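Local coordinates for capsular polysaccharide biosynthesis protein (Burkholderia pseudomallei, PDB 4BQN), which probably acts as an acetyltransferase in capsular polysaccharide biosynthesis and binds coenzyme A, at residues Ile57-Pro67 against Ser85-Gln96. The protein carries 1 engineered substitution. Sequence-based numbering, arbitrary orientation.
Sequences IPKLDLFLYQP and SMPPGGNALSVQ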
ATOM      1  N   ILE A  57      11.542 -22.259   3.860  1.00 16.60           N
ATOM      2  CA  ILE A  57      12.413 -21.646   2.862  1.00 17.20           C
ATOM      3  C   ILE A  57      13.448 -22.609   2.255  1.00 18.24           C
ATOM      4  O   ILE A  57      13.639 -22.600   1.042  1.00 18.79           O
ATOM      5  CB  ILE A  57      13.025 -20.333   3.396  1.00 16.94           C
ATOM      6  CG1 ILE A  57      11.899 -19.303   3.602  1.00 19.13           C
ATOM      7  CG2 ILE A  57      14.081 -19.780   2.445  1.00 17.41           C
ATOM      8  CD1 ILE A  57      12.306 -18.100   4.429  1.00 19.20           C
ATOM      9  N   PRO A  58      14.086 -23.468   3.078  1.00 17.33           N
ATOM     10  CA  PRO A  58      15.063 -24.388   2.473  1.00 19.53           C
ATOM     11  C   PRO A  58      14.460 -25.413   1.493  1.00 20.33           C
ATOM     12  O   PRO A  58      15.202 -26.082   0.770  1.00 24.42           O
ATOM     13  CB  PRO A  58      15.674 -25.101   3.687  1.00 23.28           C
ATOM     14  CG  PRO A  58      15.507 -24.112   4.801  1.00 21.93           C
ATOM     15  CD  PRO A  58      14.156 -23.505   4.552  1.00 19.01           C
ATOM     16  N   LYS A  59      13.136 -25.532   1.475  1.00 18.63           N
ATOM     17  CA  LYS A  59      12.452 -26.439   0.553  1.00 19.71           C
ATOM     18  C   LYS A  59      11.816 -25.747  -0.664  1.00 18.97           C
ATOM     19  O   LYS A  59      11.190 -26.406  -1.497  1.00 22.23           O
ATOM     20  CB  LYS A  59      11.391 -27.267   1.298  1.00 26.47           C
ATOM     21  CG  LYS A  59      11.924 -28.107   2.450  1.00 33.99           C
ATOM     22  CD  LYS A  59      10.791 -28.835   3.154  1.00 46.45           C
ATOM     23  CE  LYS A  59      11.216 -29.328   4.527  1.00 54.63           C
ATOM     24  NZ  LYS A  59      10.058 -29.378   5.465  1.00 61.42           N
ATOM     25  N   LEU A  60      11.968 -24.429  -0.784  1.00 18.89           N
ATOM     26  CA  LEU A  60      11.316 -23.710  -1.879  1.00 17.38           C
ATOM     27  C   LEU A  60      12.112 -23.730  -3.182  1.00 17.84           C
ATOM     28  O   LEU A  60      13.343 -23.600  -3.180  1.00 21.34           O
ATOM     29  CB  LEU A  60      11.051 -22.254  -1.484  1.00 17.66           C
ATOM     30  CG  LEU A  60      10.105 -22.021  -0.310  1.00 14.95           C
ATOM     31  CD1 LEU A  60      10.070 -20.519  -0.049  1.00 16.32           C
ATOM     32  CD2 LEU A  60       8.719 -22.588  -0.582  1.00 17.19           C
ATOM     33  N   ASP A  61      11.389 -23.881  -4.294  1.00 17.68           N
ATOM     34  CA  ASP A  61      11.930 -23.598  -5.615  1.00 18.62           C
ATOM     35  C   ASP A  61      11.919 -22.100  -5.900  1.00 17.42           C
ATOM     36  O   ASP A  61      12.805 -21.591  -6.595  1.00 19.97           O
ATOM     37  CB  ASP A  61      11.133 -24.343  -6.682  1.00 19.38           C
ATOM     38  CG  ASP A  61      11.224 -25.835  -6.517  1.00 19.90           C
ATOM     39  OD1 ASP A  61      12.286 -26.389  -6.850  1.00 32.37           O
ATOM     40  OD2 ASP A  61      10.247 -26.440  -6.043  1.00 21.08           O
ATOM     41  N   LEU A  62      10.914 -21.407  -5.365  1.00 16.10           N
ATOM     42  CA  LEU A  62      10.722 -19.984  -5.630  1.00 14.56           C
ATOM     43  C   LEU A  62      10.311 -19.251  -4.364  1.00 13.98           C
ATOM     44  O   LEU A  62       9.399 -19.691  -3.667  1.00 14.62           O
ATOM     45  CB  LEU A  62       9.650 -19.800  -6.703  1.00 15.99           C
ATOM     46  CG  LEU A  62       9.143 -18.375  -6.979  1.00 15.31           C
ATOM     47  CD1 LEU A  62      10.242 -17.475  -7.528  1.00 18.10           C
ATOM     48  CD2 LEU A  62       7.935 -18.404  -7.910  1.00 17.10           C
ATOM     49  N   PHE A  63      10.979 -18.130  -4.091  1.00 14.19           N
ATOM     50  CA  PHE A  63      10.637 -17.261  -2.970  1.00 13.40           C
ATOM     51  C   PHE A  63      10.351 -15.901  -3.589  1.00 12.69           C
ATOM     52  O   PHE A  63      11.269 -15.219  -4.049  1.00 14.00           O
ATOM     53  CB  PHE A  63      11.809 -17.192  -1.983  1.00 14.68           C
ATOM     54  CG  PHE A  63      11.543 -16.412  -0.714  1.00 13.50           C
ATOM     55  CD1 PHE A  63      10.456 -16.695   0.108  1.00 14.49           C
ATOM     56  CD2 PHE A  63      12.439 -15.422  -0.308  1.00 13.89           C
ATOM     57  CE1 PHE A  63      10.245 -15.986   1.287  1.00 15.51           C
ATOM     58  CE2 PHE A  63      12.236 -14.708   0.868  1.00 15.36           C
ATOM     59  CZ  PHE A  63      11.140 -14.991   1.671  1.00 14.60           C
ATOM     60  N   LEU A  64       9.067 -15.560  -3.675  1.00 12.76           N
ATOM     61  CA  LEU A  64       8.657 -14.222  -4.102  0.70 10.99           C
ATOM     62  C   LEU A  64       8.515 -13.405  -2.842  1.00 10.90           C
ATOM     63  O   LEU A  64       7.836 -13.808  -1.910  1.00 13.86           O
ATOM     64  CB  LEU A  64       7.315 -14.255  -4.839  0.70 14.20           C
ATOM     65  CG  LEU A  64       7.278 -14.793  -6.267  0.70 11.91           C
ATOM     66  CD1 LEU A  64       5.842 -15.037  -6.709  0.70 12.34           C
ATOM     67  CD2 LEU A  64       7.987 -13.854  -7.237  0.70 17.32           C
ATOM     68  N   TYR A  65       9.174 -12.254  -2.797  1.00 10.40           N
ATOM     69  CA  TYR A  65       9.166 -11.506  -1.553  1.00 10.56           C
ATOM     70  C   TYR A  65       9.227 -10.017  -1.809  1.00 10.46           C
ATOM     71  O   TYR A  65       9.742  -9.567  -2.839  1.00 11.87           O
ATOM     72  CB  TYR A  65      10.349 -11.939  -0.655  1.00 11.03           C
ATOM     73  CG  TYR A  65      11.682 -11.505  -1.207  1.00 10.38           C
ATOM     74  CD1 TYR A  65      12.343 -12.264  -2.185  1.00 12.32           C
ATOM     75  CD2 TYR A  65      12.252 -10.300  -0.807  1.00 11.55           C
ATOM     76  CE1 TYR A  65      13.544 -11.836  -2.734  1.00 12.85           C
ATOM     77  CE2 TYR A  65      13.455  -9.861  -1.350  1.00 12.55           C
ATOM     78  CZ  TYR A  65      14.082 -10.629  -2.314  1.00 11.37           C
ATOM     79  OH  TYR A  65      15.270 -10.188  -2.839  1.00 12.81           O
ATOM     80  N   GLN A  66       8.734  -9.251  -0.850  1.00  9.96           N
ATOM     81  CA  GLN A  66       8.908  -7.813  -0.885  1.00 10.60           C
ATOM     82  C   GLN A  66      10.041  -7.424   0.044  1.00 10.90           C
ATOM     83  O   GLN A  66      10.264  -8.088   1.067  1.00 11.91           O
ATOM     84  CB  GLN A  66       7.616  -7.119  -0.462  1.00 10.45           C
ATOM     85  CG  GLN A  66       6.466  -7.447  -1.405  1.00 10.86           C
ATOM     86  CD  GLN A  66       5.185  -6.728  -1.064  1.00 10.82           C
ATOM     87  OE1 GLN A  66       4.690  -6.829   0.056  1.00 10.96           O
ATOM     88  NE2 GLN A  66       4.625  -6.006  -2.034  1.00 10.64           N
ATOM     89  N   PRO A  67      10.770  -6.350  -0.284  1.00 11.01           N
ATOM     90  CA  PRO A  67      11.835  -5.904   0.617  1.00 10.93           C
ATOM     91  C   PRO A  67      11.335  -5.565   2.035  1.00 11.87           C
ATOM     92  O   PRO A  67      10.334  -4.867   2.188  1.00 12.74           O
ATOM     93  CB  PRO A  67      12.354  -4.642  -0.078  1.00 12.80           C
ATOM     94  CG  PRO A  67      12.125  -4.899  -1.537  1.00 13.99           C
ATOM     95  CD  PRO A  67      10.755  -5.562  -1.531  1.00 12.78           C
ATOM     96  N   SER A  85      18.365 -18.224   3.285  1.00 16.78           N
ATOM     97  CA  SER A  85      18.137 -19.627   3.619  0.70 18.68           C
ATOM     98  C   SER A  85      17.594 -20.465   2.460  1.00 17.98           C
ATOM     99  O   SER A  85      17.303 -21.659   2.626  1.00 20.54           O
ATOM    100  CB  SER A  85      17.228 -19.738   4.840  0.70 17.37           C
ATOM    101  OG  SER A  85      17.973 -19.469   6.011  0.70 20.50           O
ATOM    102  N   MET A  86      17.460 -19.857   1.278  1.00 17.67           N
ATOM    103  CA  MET A  86      17.052 -20.593   0.074  0.75 17.95           C
ATOM    104  C   MET A  86      18.052 -21.690  -0.291  1.00 20.02           C
ATOM    105  O   MET A  86      19.256 -21.528  -0.093  1.00 23.39           O
ATOM    106  CB  MET A  86      16.879 -19.644  -1.112  0.75 18.03           C
ATOM    107  CG  MET A  86      15.587 -18.834  -1.056  0.75 16.06           C
ATOM    108  SD  MET A  86      14.116 -19.856  -1.269  0.75 16.96           S
ATOM    109  CE  MET A  86      14.146 -20.141  -3.036  0.75 17.13           C
ATOM    110  N   PRO A  87      17.559 -22.813  -0.842  1.00 19.94           N
ATOM    111  CA  PRO A  87      18.475 -23.882  -1.236  1.00 23.09           C
ATOM    112  C   PRO A  87      19.228 -23.517  -2.524  1.00 25.36           C
ATOM    113  O   PRO A  87      18.783 -22.615  -3.247  1.00 26.60           O
ATOM    114  CB  PRO A  87      17.529 -25.052  -1.501  1.00 24.14           C
ATOM    115  CG  PRO A  87      16.287 -24.394  -1.989  1.00 23.38           C
ATOM    116  CD  PRO A  87      16.154 -23.175  -1.121  1.00 21.30           C
ATOM    117  N   PRO A  88      20.359 -24.201  -2.787  0.60 32.09           N
ATOM    118  CA  PRO A  88      21.016 -24.115  -4.085  0.60 34.46           C
ATOM    119  C   PRO A  88      20.026 -24.400  -5.214  0.60 29.96           C
ATOM    120  O   PRO A  88      19.225 -25.337  -5.126  0.60 28.05           O
ATOM    121  CB  PRO A  88      22.074 -25.217  -4.011  0.60 40.28           C
ATOM    122  CG  PRO A  88      22.425 -25.287  -2.566  0.60 40.30           C
ATOM    123  CD  PRO A  88      21.167 -24.958  -1.809  0.60 36.69           C
ATOM    124  N   GLY A  89      20.059 -23.574  -6.251  0.60 28.68           N
ATOM    125  CA  GLY A  89      19.154 -23.746  -7.377  0.60 35.18           C
ATOM    126  C   GLY A  89      17.781 -23.135  -7.165  0.60 36.00           C
ATOM    127  O   GLY A  89      16.990 -23.064  -8.109  0.60 43.37           O
ATOM    128  N   GLY A  90      17.477 -22.705  -5.936  1.00 30.14           N
ATOM    129  CA  GLY A  90      16.252 -21.935  -5.706  1.00 23.11           C
ATOM    130  C   GLY A  90      16.377 -20.542  -6.293  1.00 23.73           C
ATOM    131  O   GLY A  90      17.484 -20.055  -6.538  1.00 32.66           O
ATOM    132  N   ASN A  91      15.234 -19.908  -6.522  1.00 18.89           N
ATOM    133  CA  ASN A  91      15.154 -18.576  -7.113  0.70 18.90           C
ATOM    134  C   ASN A  91      14.400 -17.637  -6.169  1.00 15.82           C
ATOM    135  O   ASN A  91      13.254 -17.927  -5.821  1.00 17.34           O
ATOM    136  CB  ASN A  91      14.409 -18.685  -8.452  0.70 23.56           C
ATOM    137  CG  ASN A  91      14.446 -17.406  -9.271  0.70 25.13           C
ATOM    138  OD1 ASN A  91      15.277 -16.522  -9.052  0.70 29.24           O
ATOM    139  ND2 ASN A  91      13.544 -17.317 -10.244  0.70 27.11           N
ATOM    140  N   ALA A  92      15.033 -16.530  -5.779  1.00 16.49           N
ATOM    141  CA  ALA A  92      14.398 -15.509  -4.949  1.00 14.98           C
ATOM    142  C   ALA A  92      14.196 -14.254  -5.805  1.00 14.96           C
ATOM    143  O   ALA A  92      15.156 -13.670  -6.317  1.00 17.83           O
ATOM    144  CB  ALA A  92      15.249 -15.205  -3.723  1.00 17.57           C
ATOM    145  N   LEU A  93      12.937 -13.867  -5.995  1.00 13.31           N
ATOM    146  CA  LEU A  93      12.596 -12.698  -6.811  1.00 13.67           C
ATOM    147  C   LEU A  93      11.897 -11.669  -5.960  1.00 12.48           C
ATOM    148  O   LEU A  93      10.878 -11.961  -5.299  1.00 12.74           O
ATOM    149  CB  LEU A  93      11.694 -13.093  -7.981  1.00 15.23           C
ATOM    150  CG  LEU A  93      12.342 -13.884  -9.119  1.00 16.40           C
ATOM    151  CD1 LEU A  93      11.266 -14.386 -10.071  1.00 18.07           C
ATOM    152  CD2 LEU A  93      13.360 -13.032  -9.865  1.00 24.35           C
ATOM    153  N   SER A  94      12.459 -10.465  -5.933  1.00 12.21           N
ATOM    154  CA  SER A  94      11.821  -9.383  -5.193  1.00 12.01           C
ATOM    155  C   SER A  94      10.731  -8.689  -5.996  1.00 10.74           C
ATOM    156  O   SER A  94      10.846  -8.472  -7.220  1.00 12.16           O
ATOM    157  CB  SER A  94      12.850  -8.389  -4.672  1.00 12.84           C
ATOM    158  OG  SER A  94      13.678  -7.939  -5.732  1.00 12.76           O
ATOM    159  N   VAL A  95       9.677  -8.348  -5.266  1.00 10.79           N
ATOM    160  CA  VAL A  95       8.489  -7.703  -5.798  1.00 11.20           C
ATOM    161  C   VAL A  95       8.307  -6.361  -5.106  1.00  9.91           C
ATOM    162  O   VAL A  95       8.386  -6.269  -3.868  1.00 11.45           O
ATOM    163  CB  VAL A  95       7.237  -8.571  -5.530  1.00 12.25           C
ATOM    164  CG1 VAL A  95       5.985  -7.902  -6.091  1.00 14.12           C
ATOM    165  CG2 VAL A  95       7.427  -9.951  -6.132  1.00 13.21           C
ATOM    166  N   GLN A  96       8.036  -5.344  -5.913  1.00 10.89           N
ATOM    167  CA  GLN A  96       7.793  -4.004  -5.447  1.00 10.90           C
ATOM    168  C   GLN A  96       6.759  -3.966  -4.314  1.00 10.02           C
ATOM    169  O   GLN A  96       5.729  -4.651  -4.379  1.00 11.07           O
ATOM    170  CB  GLN A  96       7.271  -3.182  -6.623  1.00 12.08           C
ATOM    171  CG  GLN A  96       6.899  -1.743  -6.305  1.00 12.50           C
ATOM    172  CD  GLN A  96       6.640  -0.982  -7.584  1.00 12.33           C
ATOM    173  OE1 GLN A  96       5.823  -1.401  -8.401  1.00 13.34           O
ATOM    174  NE2 GLN A  96       7.362   0.132  -7.783  1.00 14.74           N
TER
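Ser85 opens the contact beside Ile57, whose methyl CG2 packs against its CB and carbonyl carbon. Next, Met86 folds back on itself, bent at chi2 (-68°) and chi3 (-77°), which tucks its sulfur among Ile57, Leu60 and Phe63; SD lies 3.6 Å from Phe63 CB and makes an oblique Met-aromatic contact with that ring. Pro87 lays its ring against backbone oxygens, CG standing 3.3 Å from Leu60 O, then starts the type II turn that ends at Gly90. From Asn91 the chain runs parallel to strand 62-65: Asn91 N donates to Asp61 O, and Asn91 O takes Phe63 N at 2.9 Å. Ala92 CB sits at the edge of the Phe63 ring. Leu93 bonds by N to Phe63 O and by O to Tyr65 N, its side chain alongside Leu64, with Leu93 CB 3.9 Å from Leu64 CD2. On the face shared with Phe63, Tyr65 takes the cramped chi1 of 69°, which swings its ring across the neighbouring strand; Ser94 CA lies over one face near the rim, and Tyr65 CZ comes 3.5 Å from Ser94 CB. Tyr65 OH continues to Asp173 and Lys176. Val95 N closes on Tyr65 O at 2.7 Å. Beyond it, Gln66 NE2 donates to Gln96 O (2.9 Å), while Gln66 OE1 bonds Ser13 OG. Strand 6-11 flanks 62-65 on its other side, giving a four-stranded parallel α/β sheet, whose C-terminal end leads through Pro67 to the coenzyme A pocket.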